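Non-heme chloroperoxidase CPO-A1 (Streptomyces aureofaciens, PDB 1A8Q) is a cofactor-free haloperoxidase of the alpha/beta hydrolase superfamily that can brominate and may chlorinate in 7-chlorotetracycline biosynthesis. Local coordinates at residues 12-17 with 31-36; 153-158 with 178-183; 206-211 with 237-242. All blocks are in the same frame, centred on the assembly; numbering follows the deposited sequence.

Contact 1: 12-17 with 31-36; sequences FYKDWG and NGDAWQ
K14 and D33 meet with their side chains crossing at about a right angle, and the lysine NZ closes a salt bridge of 2.8 Å on D33 OD1. The lysine chain bends at chi3, and chi4 (-52°) then carries NZ to the carboxylate, while CE lies 3.9 Å from G32 O. NZ meets OD1 on its anti side, 34° out of the carboxylate plane. From the opposite face of that plane Q36 NE2 donates to the same oxygen, over 3.0 Å and with the acceptor nearly in its own amide plane, so OD1 is gripped by two donors. K14 and W16 lie on strand 10-16 of the alpha/beta hydrolase sheet, and D33 lies in the 3-10 turn that leads into helix 36-44. The turn has its own brace: N31 OD1 accepts from D33 N at 2.9 Å, an Asx turn. The amide oxygen of Q36 points at the rim of W16: OE1 lies in the indole plane, 3.7 Å from CH2. The amide and indole planes stand 89° apart. The W16 side chain also rests on L39 and V43 of helix 36-44, while G32 N is held by D53 OD1.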
loop_
_atom_site.group_PDB
_atom_site.type_symbol
_atom_site.label_atom_id
_atom_site.label_comp_id
_atom_site.label_asym_id
_atom_site.label_seq_id
_atom_site.Cartn_x
_atom_site.Cartn_y
_atom_site.Cartn_z
ATOM N N PHE A 12 14.432 -5.497 -4.165
ATOM C CA PHE A 12 15.165 -4.219 -4.319
ATOM C C PHE A 12 14.616 -3.215 -3.320
ATOM O O PHE A 12 13.394 -3.180 -3.145
ATOM C CB PHE A 12 14.913 -3.670 -5.741
ATOM C CG PHE A 12 15.682 -2.377 -5.993
ATOM C CD1 PHE A 12 17.011 -2.434 -6.391
ATOM C CD2 PHE A 12 15.043 -1.171 -5.844
ATOM C CE1 PHE A 12 17.691 -1.235 -6.629
ATOM C CE2 PHE A 12 15.741 0.022 -6.059
ATOM C CZ PHE A 12 17.062 -0.029 -6.446
ATOM N N TYR A 13 15.432 -2.320 -2.751
ATOM C CA TYR A 13 14.861 -1.316 -1.867
ATOM C C TYR A 13 15.764 -0.069 -1.862
ATOM O O TYR A 13 16.940 -0.178 -2.198
ATOM C CB TYR A 13 14.628 -1.787 -0.402
ATOM C CG TYR A 13 15.917 -2.216 0.284
ATOM C CD1 TYR A 13 16.524 -3.429 0.090
ATOM C CD2 TYR A 13 16.497 -1.291 1.161
ATOM C CE1 TYR A 13 17.708 -3.764 0.729
ATOM C CE2 TYR A 13 17.676 -1.623 1.842
ATOM C CZ TYR A 13 18.261 -2.838 1.609
ATOM O OH TYR A 13 19.441 -3.167 2.244
ATOM N N LYS A 14 15.129 1.028 -1.516
ATOM C CA LYS A 14 15.816 2.298 -1.258
ATOM C C LYS A 14 15.978 2.481 0.245
ATOM O O LYS A 14 15.071 2.087 0.978
ATOM C CB LYS A 14 14.914 3.439 -1.747
ATOM C CG LYS A 14 14.895 3.525 -3.277
ATOM C CD LYS A 14 14.086 4.684 -3.752
ATOM C CE LYS A 14 12.740 4.382 -4.382
ATOM N NZ LYS A 14 12.857 3.359 -5.483
ATOM N N ASP A 15 17.162 2.993 0.672
ATOM C CA ASP A 15 17.357 3.114 2.140
ATOM C C ASP A 15 18.074 4.445 2.346
ATOM O O ASP A 15 19.267 4.544 1.949
ATOM C CB ASP A 15 18.229 1.951 2.594
ATOM C CG ASP A 15 18.614 1.941 4.069
ATOM O OD1 ASP A 15 18.266 2.904 4.746
ATOM O OD2 ASP A 15 19.243 0.972 4.490
ATOM N N TRP A 16 17.308 5.424 2.767
ATOM C CA TRP A 16 17.837 6.795 2.830
ATOM C C TRP A 16 17.923 7.289 4.269
ATOM O O TRP A 16 16.995 7.112 5.028
ATOM C CB TRP A 16 16.844 7.688 2.077
ATOM C CG TRP A 16 16.832 7.539 0.567
ATOM C CD1 TRP A 16 17.625 6.739 -0.198
ATOM C CD2 TRP A 16 15.939 8.200 -0.327
ATOM N NE1 TRP A 16 17.276 6.838 -1.516
ATOM C CE2 TRP A 16 16.266 7.756 -1.638
ATOM C CE3 TRP A 16 14.925 9.144 -0.185
ATOM C CZ2 TRP A 16 15.584 8.218 -2.763
ATOM C CZ3 TRP A 16 14.244 9.614 -1.291
ATOM C CH2 TRP A 16 14.599 9.142 -2.592
ATOM N N GLY A 17 19.007 8.016 4.568
ATOM C CA GLY A 17 19.023 8.672 5.879
ATOM C C GLY A 17 19.450 7.813 7.042
ATOM O O GLY A 17 19.800 6.654 6.985
ATOM N N ASN A 31 5.458 0.444 -7.244
ATOM C CA ASN A 31 6.671 -0.035 -6.637
ATOM C C ASN A 31 7.165 1.066 -5.677
ATOM O O ASN A 31 6.372 1.984 -5.495
ATOM C CB ASN A 31 7.742 -0.452 -7.654
ATOM C CG ASN A 31 8.139 0.659 -8.605
ATOM O OD1 ASN A 31 8.647 1.688 -8.151
ATOM N ND2 ASN A 31 8.001 0.505 -9.935
ATOM N N GLY A 32 8.314 0.918 -5.074
ATOM C CA GLY A 32 8.769 1.888 -4.082
ATOM C C GLY A 32 8.953 3.288 -4.617
ATOM O O GLY A 32 8.924 4.256 -3.824
ATOM N N ASP A 33 9.043 3.481 -5.951
ATOM C CA ASP A 33 9.065 4.859 -6.455
ATOM C C ASP A 33 7.791 5.621 -6.179
ATOM O O ASP A 33 7.760 6.859 -6.268
ATOM C CB ASP A 33 9.241 4.880 -7.990
ATOM C CG ASP A 33 10.681 4.638 -8.403
ATOM O OD1 ASP A 33 11.539 4.700 -7.521
ATOM O OD2 ASP A 33 10.933 4.332 -9.608
ATOM N N ALA A 34 6.660 4.989 -5.829
ATOM C CA ALA A 34 5.416 5.607 -5.454
ATOM C C ALA A 34 5.545 6.333 -4.106
ATOM O O ALA A 34 4.548 6.976 -3.773
ATOM C CB ALA A 34 4.270 4.601 -5.308
ATOM N N TRP A 35 6.676 6.241 -3.457
ATOM C CA TRP A 35 6.815 6.878 -2.154
ATOM C C TRP A 35 7.935 7.912 -2.157
ATOM O O TRP A 35 8.306 8.378 -1.069
ATOM C CB TRP A 35 7.241 5.805 -1.145
ATOM C CG TRP A 35 6.148 4.806 -0.813
ATOM C CD1 TRP A 35 6.220 3.464 -0.975
ATOM C CD2 TRP A 35 4.952 5.089 -0.071
ATOM N NE1 TRP A 35 5.077 2.870 -0.437
ATOM C CE2 TRP A 35 4.295 3.841 0.119
ATOM C CE3 TRP A 35 4.309 6.243 0.337
ATOM C CZ2 TRP A 35 3.055 3.770 0.774
ATOM C CZ3 TRP A 35 3.096 6.181 1.029
ATOM C CH2 TRP A 35 2.457 4.924 1.197
ATOM N N GLN A 36 8.524 8.270 -3.299
ATOM C CA GLN A 36 9.691 9.167 -3.174
ATOM C C GLN A 36 9.356 10.462 -2.459
ATOM O O GLN A 36 10.242 10.952 -1.754
ATOM C CB GLN A 36 10.247 9.460 -4.579
ATOM C CG GLN A 36 10.937 8.156 -5.047
ATOM C CD GLN A 36 12.157 8.438 -5.910
ATOM O OE1 GLN A 36 12.794 9.482 -5.753
ATOM N NE2 GLN A 36 12.474 7.498 -6.796
#

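Contact 2: 153-158 with 178-183; sequences QFWKDT and DAFWYM
The ring of F180 is pushed against the backbone and CB of W155. F180 CE2 comes within 3.4 Å of W155 O and lies 4.2 Å from W155 CB, the two side chains crossing at about a right angle. F180 CG is anti to the backbone N (chi1 180°), part of what sends the ring toward 153-158, and CZ meets T158 CG2 at 4.1 Å. W181 takes the outer flank: its CD1 lies 3.8 Å from K156 CG and also packs on W155 CB, with the K156 and W181 side chains side by side, pointing the same way. The segments belong to helices 137-162 and 174-184, in the cap region between strands 112-118 and 215-220 of this alpha/beta hydrolase; the axes of 153-158 and 178-183 approach to 8.8 Å, at 143°. In the next shell, T158 OG1 donates to F154 O at 2.6 Å and sits over the centre of the F154 ring, while F154 CD2 sits above one face of the W155 indole, toward its rim. W181 NE1 is hydrogen-bonded to S152 OG. F180 also meets the ring of F162. Its side chain is about 7 Å from that of H252 and about 9 Å from that of S94, two members of the catalytic triad.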
loop_
_atom_site.group_PDB
_atom_site.type_symbol
_atom_site.label_atom_id
_atom_site.label_comp_id
_atom_site.label_asym_id
_atom_site.label_seq_id
_atom_site.Cartn_x
_atom_site.Cartn_y
_atom_site.Cartn_z
ATOM N N GLN A 153 -2.301 -0.429 -22.257
ATOM C CA GLN A 153 -3.450 0.446 -22.361
ATOM C C GLN A 153 -4.253 0.382 -21.046
ATOM O O GLN A 153 -4.783 1.403 -20.642
ATOM C CB GLN A 153 -4.432 -0.011 -23.476
ATOM C CG GLN A 153 -5.554 0.985 -23.732
ATOM C CD GLN A 153 -5.065 2.366 -24.107
ATOM O OE1 GLN A 153 -4.127 2.516 -24.904
ATOM N NE2 GLN A 153 -5.680 3.426 -23.575
ATOM N N PHE A 154 -4.313 -0.808 -20.454
ATOM C CA PHE A 154 -5.108 -0.938 -19.208
ATOM C C PHE A 154 -4.574 -0.030 -18.107
ATOM O O PHE A 154 -5.364 0.546 -17.324
ATOM C CB PHE A 154 -5.120 -2.393 -18.737
ATOM C CG PHE A 154 -5.948 -2.573 -17.462
ATOM C CD1 PHE A 154 -7.306 -2.417 -17.512
ATOM C CD2 PHE A 154 -5.282 -2.951 -16.300
ATOM C CE1 PHE A 154 -8.065 -2.632 -16.331
ATOM C CE2 PHE A 154 -6.039 -3.170 -15.135
ATOM C CZ PHE A 154 -7.399 -3.010 -15.208
ATOM N N TRP A 155 -3.254 0.123 -18.012
ATOM C CA TRP A 155 -2.732 1.036 -16.947
ATOM C C TRP A 155 -3.103 2.459 -17.277
ATOM O O TRP A 155 -3.371 3.267 -16.359
ATOM C CB TRP A 155 -1.222 0.830 -16.812
ATOM C CG TRP A 155 -0.850 -0.573 -16.463
ATOM C CD1 TRP A 155 0.198 -1.277 -16.995
ATOM C CD2 TRP A 155 -1.414 -1.411 -15.435
ATOM N NE1 TRP A 155 0.244 -2.519 -16.438
ATOM C CE2 TRP A 155 -0.725 -2.623 -15.468
ATOM C CE3 TRP A 155 -2.457 -1.217 -14.507
ATOM C CZ2 TRP A 155 -1.010 -3.682 -14.597
ATOM C CZ3 TRP A 155 -2.730 -2.270 -13.625
ATOM C CH2 TRP A 155 -2.019 -3.475 -13.702
ATOM N N LYS A 156 -3.031 2.870 -18.559
ATOM C CA LYS A 156 -3.438 4.226 -18.919
ATOM C C LYS A 156 -4.903 4.467 -18.558
ATOM O O LYS A 156 -5.229 5.529 -17.978
ATOM C CB LYS A 156 -3.257 4.454 -20.427
ATOM C CG LYS A 156 -1.766 4.210 -20.763
ATOM C CD LYS A 156 -1.432 4.133 -22.226
ATOM C CE LYS A 156 -2.231 5.030 -23.139
ATOM N NZ LYS A 156 -1.891 6.475 -22.904
ATOM N N ASP A 157 -5.776 3.476 -18.826
ATOM C CA ASP A 157 -7.183 3.676 -18.500
ATOM C C ASP A 157 -7.441 3.646 -16.986
ATOM O O ASP A 157 -8.284 4.414 -16.506
ATOM C CB ASP A 157 -8.014 2.560 -19.150
ATOM C CG ASP A 157 -7.987 2.609 -20.676
ATOM O OD1 ASP A 157 -7.687 3.630 -21.282
ATOM O OD2 ASP A 157 -8.316 1.572 -21.280
ATOM N N THR A 158 -6.740 2.803 -16.275
ATOM C CA THR A 158 -6.902 2.669 -14.824
ATOM C C THR A 158 -6.411 3.893 -14.069
ATOM O O THR A 158 -6.960 4.153 -12.977
ATOM C CB THR A 158 -6.113 1.428 -14.383
ATOM O OG1 THR A 158 -6.745 0.317 -15.078
ATOM C CG2 THR A 158 -6.210 1.174 -12.882
ATOM N N ASP A 178 1.213 9.411 -16.482
ATOM C CA ASP A 178 2.332 8.797 -17.175
ATOM C C ASP A 178 3.249 8.058 -16.218
ATOM O O ASP A 178 3.791 7.001 -16.519
ATOM C CB ASP A 178 3.148 9.838 -17.964
ATOM C CG ASP A 178 2.378 10.399 -19.149
ATOM O OD1 ASP A 178 1.364 9.879 -19.627
ATOM O OD2 ASP A 178 2.738 11.519 -19.571
ATOM N N ALA A 179 3.449 8.608 -15.005
ATOM C CA ALA A 179 4.300 7.910 -14.032
ATOM C C ALA A 179 3.674 6.605 -13.505
ATOM O O ALA A 179 4.388 5.639 -13.200
ATOM C CB ALA A 179 4.609 8.846 -12.872
ATOM N N PHE A 180 2.344 6.625 -13.365
ATOM C CA PHE A 180 1.591 5.424 -12.989
ATOM C C PHE A 180 1.891 4.314 -14.014
ATOM O O PHE A 180 2.251 3.200 -13.613
ATOM C CB PHE A 180 0.089 5.779 -12.962
ATOM C CG PHE A 180 -0.797 4.603 -12.584
ATOM C CD1 PHE A 180 -1.110 4.369 -11.256
ATOM C CD2 PHE A 180 -1.347 3.814 -13.577
ATOM C CE1 PHE A 180 -1.947 3.299 -10.942
ATOM C CE2 PHE A 180 -2.189 2.749 -13.251
ATOM C CZ PHE A 180 -2.483 2.507 -11.922
ATOM N N TRP A 181 1.693 4.686 -15.273
ATOM C CA TRP A 181 1.980 3.701 -16.350
ATOM C C TRP A 181 3.416 3.230 -16.296
ATOM O O TRP A 181 3.689 2.031 -16.405
ATOM C CB TRP A 181 1.649 4.350 -17.689
ATOM C CG TRP A 181 2.037 3.534 -18.897
ATOM C CD1 TRP A 181 1.352 2.522 -19.472
ATOM C CD2 TRP A 181 3.251 3.718 -19.629
ATOM N NE1 TRP A 181 2.088 2.056 -20.580
ATOM C CE2 TRP A 181 3.232 2.789 -20.686
ATOM C CE3 TRP A 181 4.330 4.593 -19.533
ATOM C CZ2 TRP A 181 4.266 2.692 -21.612
ATOM C CZ3 TRP A 181 5.349 4.512 -20.470
ATOM C CH2 TRP A 181 5.331 3.534 -21.497
ATOM N N TYR A 182 4.385 4.130 -16.145
ATOM C CA TYR A 182 5.811 3.780 -16.112
ATOM C C TYR A 182 6.131 2.799 -15.000
ATOM O O TYR A 182 6.887 1.832 -15.198
ATOM C CB TYR A 182 6.590 5.105 -15.887
ATOM C CG TYR A 182 8.077 4.966 -15.701
ATOM C CD1 TYR A 182 8.640 4.845 -14.439
ATOM C CD2 TYR A 182 8.926 5.069 -16.812
ATOM C CE1 TYR A 182 10.002 4.738 -14.254
ATOM C CE2 TYR A 182 10.295 5.001 -16.626
ATOM C CZ TYR A 182 10.821 4.874 -15.363
ATOM O OH TYR A 182 12.175 4.766 -15.150
ATOM N N MET A 183 5.602 3.015 -13.777
ATOM C CA MET A 183 5.816 2.087 -12.697
ATOM C C MET A 183 5.123 0.726 -12.998
ATOM O O MET A 183 5.738 -0.295 -12.670
ATOM C CB MET A 183 5.256 2.668 -11.354
ATOM C CG MET A 183 6.191 3.853 -10.983
ATOM S SD MET A 183 5.632 4.441 -9.327
ATOM C CE MET A 183 4.350 5.538 -9.871
#

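Contact 3: 206-211 with 237-242; sequences EDLKKF and QIIPNA
L208 and I239 form the centre of an apolar contact, their side chains obliquely set. L208 CB lies 3.9 Å from I239 CG1, and L208 CD2 is as close to both CG1 and CD1 of the isoleucine. The other branch of I239, CG2, meets F211 CB at 3.8 Å, while I239 CD1 stands 4.3 Å above one face of the F211 ring, offset toward the rim. I238 adds a second group: CG2, anti to the backbone N, touches both L208 CB and K209 CG at 3.8 Å. Carbonyl oxygens meet the proline ring, with F211 O 3.5 Å from P240 CG and L208 O near CD. Within 206-211 a salt bridge forms, the extended chain of K209 bringing NZ to the syn lone pair of E206 OE2 at 2.8 Å. Backbone turns shape both segments: type I from L208 to F211, with F211 N bonded to L208 O, and type II from I239 to A242. The contact joins helix 205-208 and the turn after it, leading to strand 215-220, to the link between helix 232-238 and strand 243-247 at one edge of the sheet. Helix 96-107 contributes L100 and V104 against F211, and R102 in a salt bridge to D207.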
loop_
_atom_site.group_PDB
_atom_site.type_symbol
_atom_site.label_atom_id
_atom_site.label_comp_id
_atom_site.label_asym_id
_atom_site.label_seq_id
_atom_site.Cartn_x
_atom_site.Cartn_y
_atom_site.Cartn_z
ATOM N N GLU A 206 -9.063 -10.804 11.455
ATOM C CA GLU A 206 -8.371 -11.391 12.606
ATOM C C GLU A 206 -6.950 -10.910 12.827
ATOM O O GLU A 206 -6.473 -10.842 13.969
ATOM C CB GLU A 206 -8.473 -12.912 12.574
ATOM C CG GLU A 206 -9.939 -13.367 12.631
ATOM C CD GLU A 206 -10.657 -12.908 13.893
ATOM O OE1 GLU A 206 -10.125 -13.187 14.993
ATOM O OE2 GLU A 206 -11.709 -12.241 13.818
ATOM N N ASP A 207 -6.265 -10.506 11.742
ATOM C CA ASP A 207 -4.956 -9.897 11.910
ATOM C C ASP A 207 -5.053 -8.511 12.564
ATOM O O ASP A 207 -4.183 -8.171 13.382
ATOM C CB ASP A 207 -4.281 -9.707 10.530
ATOM C CG ASP A 207 -3.862 -11.007 9.871
ATOM O OD1 ASP A 207 -3.439 -11.974 10.545
ATOM O OD2 ASP A 207 -3.948 -11.050 8.634
ATOM N N LEU A 208 -6.049 -7.745 12.207
ATOM C CA LEU A 208 -6.251 -6.389 12.729
ATOM C C LEU A 208 -6.474 -6.418 14.256
ATOM O O LEU A 208 -6.036 -5.506 14.933
ATOM C CB LEU A 208 -7.413 -5.642 12.109
ATOM C CG LEU A 208 -7.385 -5.384 10.577
ATOM C CD1 LEU A 208 -8.642 -4.691 10.118
ATOM C CD2 LEU A 208 -6.142 -4.548 10.250
ATOM N N LYS A 209 -7.140 -7.465 14.733
ATOM C CA LYS A 209 -7.378 -7.554 16.187
ATOM C C LYS A 209 -6.096 -7.815 16.965
ATOM O O LYS A 209 -6.035 -7.667 18.209
ATOM C CB LYS A 209 -8.412 -8.664 16.422
ATOM C CG LYS A 209 -9.831 -8.406 15.942
ATOM C CD LYS A 209 -10.652 -9.694 16.128
ATOM C CE LYS A 209 -12.096 -9.537 15.706
ATOM N NZ LYS A 209 -12.833 -10.846 15.948
ATOM N N LYS A 210 -5.001 -8.235 16.340
ATOM C CA LYS A 210 -3.724 -8.462 16.967
ATOM C C LYS A 210 -2.858 -7.206 17.035
ATOM O O LYS A 210 -1.778 -7.293 17.629
ATOM C CB LYS A 210 -2.956 -9.579 16.259
ATOM C CG LYS A 210 -3.774 -10.877 16.317
ATOM C CD LYS A 210 -2.967 -12.052 15.794
ATOM C CE LYS A 210 -3.420 -13.325 16.531
ATOM N NZ LYS A 210 -2.788 -13.351 17.895
ATOM N N PHE A 211 -3.310 -6.101 16.483
ATOM C CA PHE A 211 -2.522 -4.860 16.549
ATOM C C PHE A 211 -2.499 -4.396 18.013
ATOM O O PHE A 211 -3.550 -4.503 18.670
ATOM C CB PHE A 211 -3.146 -3.792 15.677
ATOM C CG PHE A 211 -2.775 -3.815 14.199
ATOM C CD1 PHE A 211 -2.940 -4.958 13.463
ATOM C CD2 PHE A 211 -2.344 -2.645 13.593
ATOM C CE1 PHE A 211 -2.621 -4.980 12.100
ATOM C CE2 PHE A 211 -2.024 -2.652 12.233
ATOM C CZ PHE A 211 -2.168 -3.817 11.502
ATOM N N GLN A 237 -12.268 0.994 13.436
ATOM C CA GLN A 237 -13.060 0.491 14.575
ATOM C C GLN A 237 -12.533 -0.800 15.147
ATOM O O GLN A 237 -12.735 -1.086 16.351
ATOM C CB GLN A 237 -14.509 0.318 14.124
ATOM C CG GLN A 237 -15.260 1.576 13.787
ATOM C CD GLN A 237 -15.473 2.577 14.910
ATOM O OE1 GLN A 237 -15.311 2.288 16.103
ATOM N NE2 GLN A 237 -15.854 3.807 14.539
ATOM N N ILE A 238 -11.891 -1.653 14.365
ATOM C CA ILE A 238 -11.391 -2.946 14.812
ATOM C C ILE A 238 -10.037 -2.882 15.464
ATOM O O ILE A 238 -9.707 -3.631 16.409
ATOM C CB ILE A 238 -11.303 -3.947 13.633
ATOM C CG1 ILE A 238 -12.699 -4.108 13.027
ATOM C CG2 ILE A 238 -10.687 -5.271 14.070
ATOM C CD1 ILE A 238 -12.717 -4.905 11.742
ATOM N N ILE A 239 -9.110 -2.108 14.861
ATOM C CA ILE A 239 -7.775 -1.999 15.433
ATOM C C ILE A 239 -7.856 -1.273 16.772
ATOM O O ILE A 239 -8.380 -0.169 16.816
ATOM C CB ILE A 239 -6.887 -1.159 14.471
ATOM C CG1 ILE A 239 -6.702 -1.966 13.174
ATOM C CG2 ILE A 239 -5.556 -0.858 15.147
ATOM C CD1 ILE A 239 -6.103 -1.073 12.075
ATOM N N PRO A 240 -7.353 -1.854 17.850
ATOM C CA PRO A 240 -7.440 -1.210 19.151
ATOM C C PRO A 240 -6.769 0.154 19.148
ATOM O O PRO A 240 -5.657 0.245 18.613
ATOM C CB PRO A 240 -6.696 -2.172 20.062
ATOM C CG PRO A 240 -6.796 -3.508 19.401
ATOM C CD PRO A 240 -6.721 -3.189 17.910
ATOM N N ASN A 241 -7.382 1.191 19.667
ATOM C CA ASN A 241 -6.827 2.527 19.763
ATOM C C ASN A 241 -6.488 3.258 18.465
ATOM O O ASN A 241 -5.908 4.341 18.503
ATOM C CB ASN A 241 -5.553 2.496 20.648
ATOM C CG ASN A 241 -5.870 2.045 22.073
ATOM O OD1 ASN A 241 -6.885 2.459 22.622
ATOM N ND2 ASN A 241 -5.061 1.151 22.597
ATOM N N ALA A 242 -6.938 2.788 17.319
ATOM C CA ALA A 242 -6.642 3.448 16.047
ATOM C C ALA A 242 -7.240 4.827 15.923
ATOM O O ALA A 242 -8.330 5.114 16.461
ATOM C CB ALA A 242 -7.222 2.537 14.951
#

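From the N terminus, contact 1 closes first: strand 10-16 leads through strand 21-25 to the turn before helix 36-44, which comes back beside strand 10-16. After the chain has passed through strands 48-52, 88-93 and 112-118, contact 2 pairs helix 137-162 with helix 174-184. Contact 3 then brings helix 205-208 and the turn after it to the segment after helix 232-238, with strand 215-220 inside its loop. The three loops follow in series, neither nesting nor crossing. Contacts 1 and 2 touch, M183 packing against N31, D33 and A34, which ties helix 174-184 to the turn of contact 1. Contact 3 lies across the chain's centre from both, about 14 Å from contact 1 between nearest atoms.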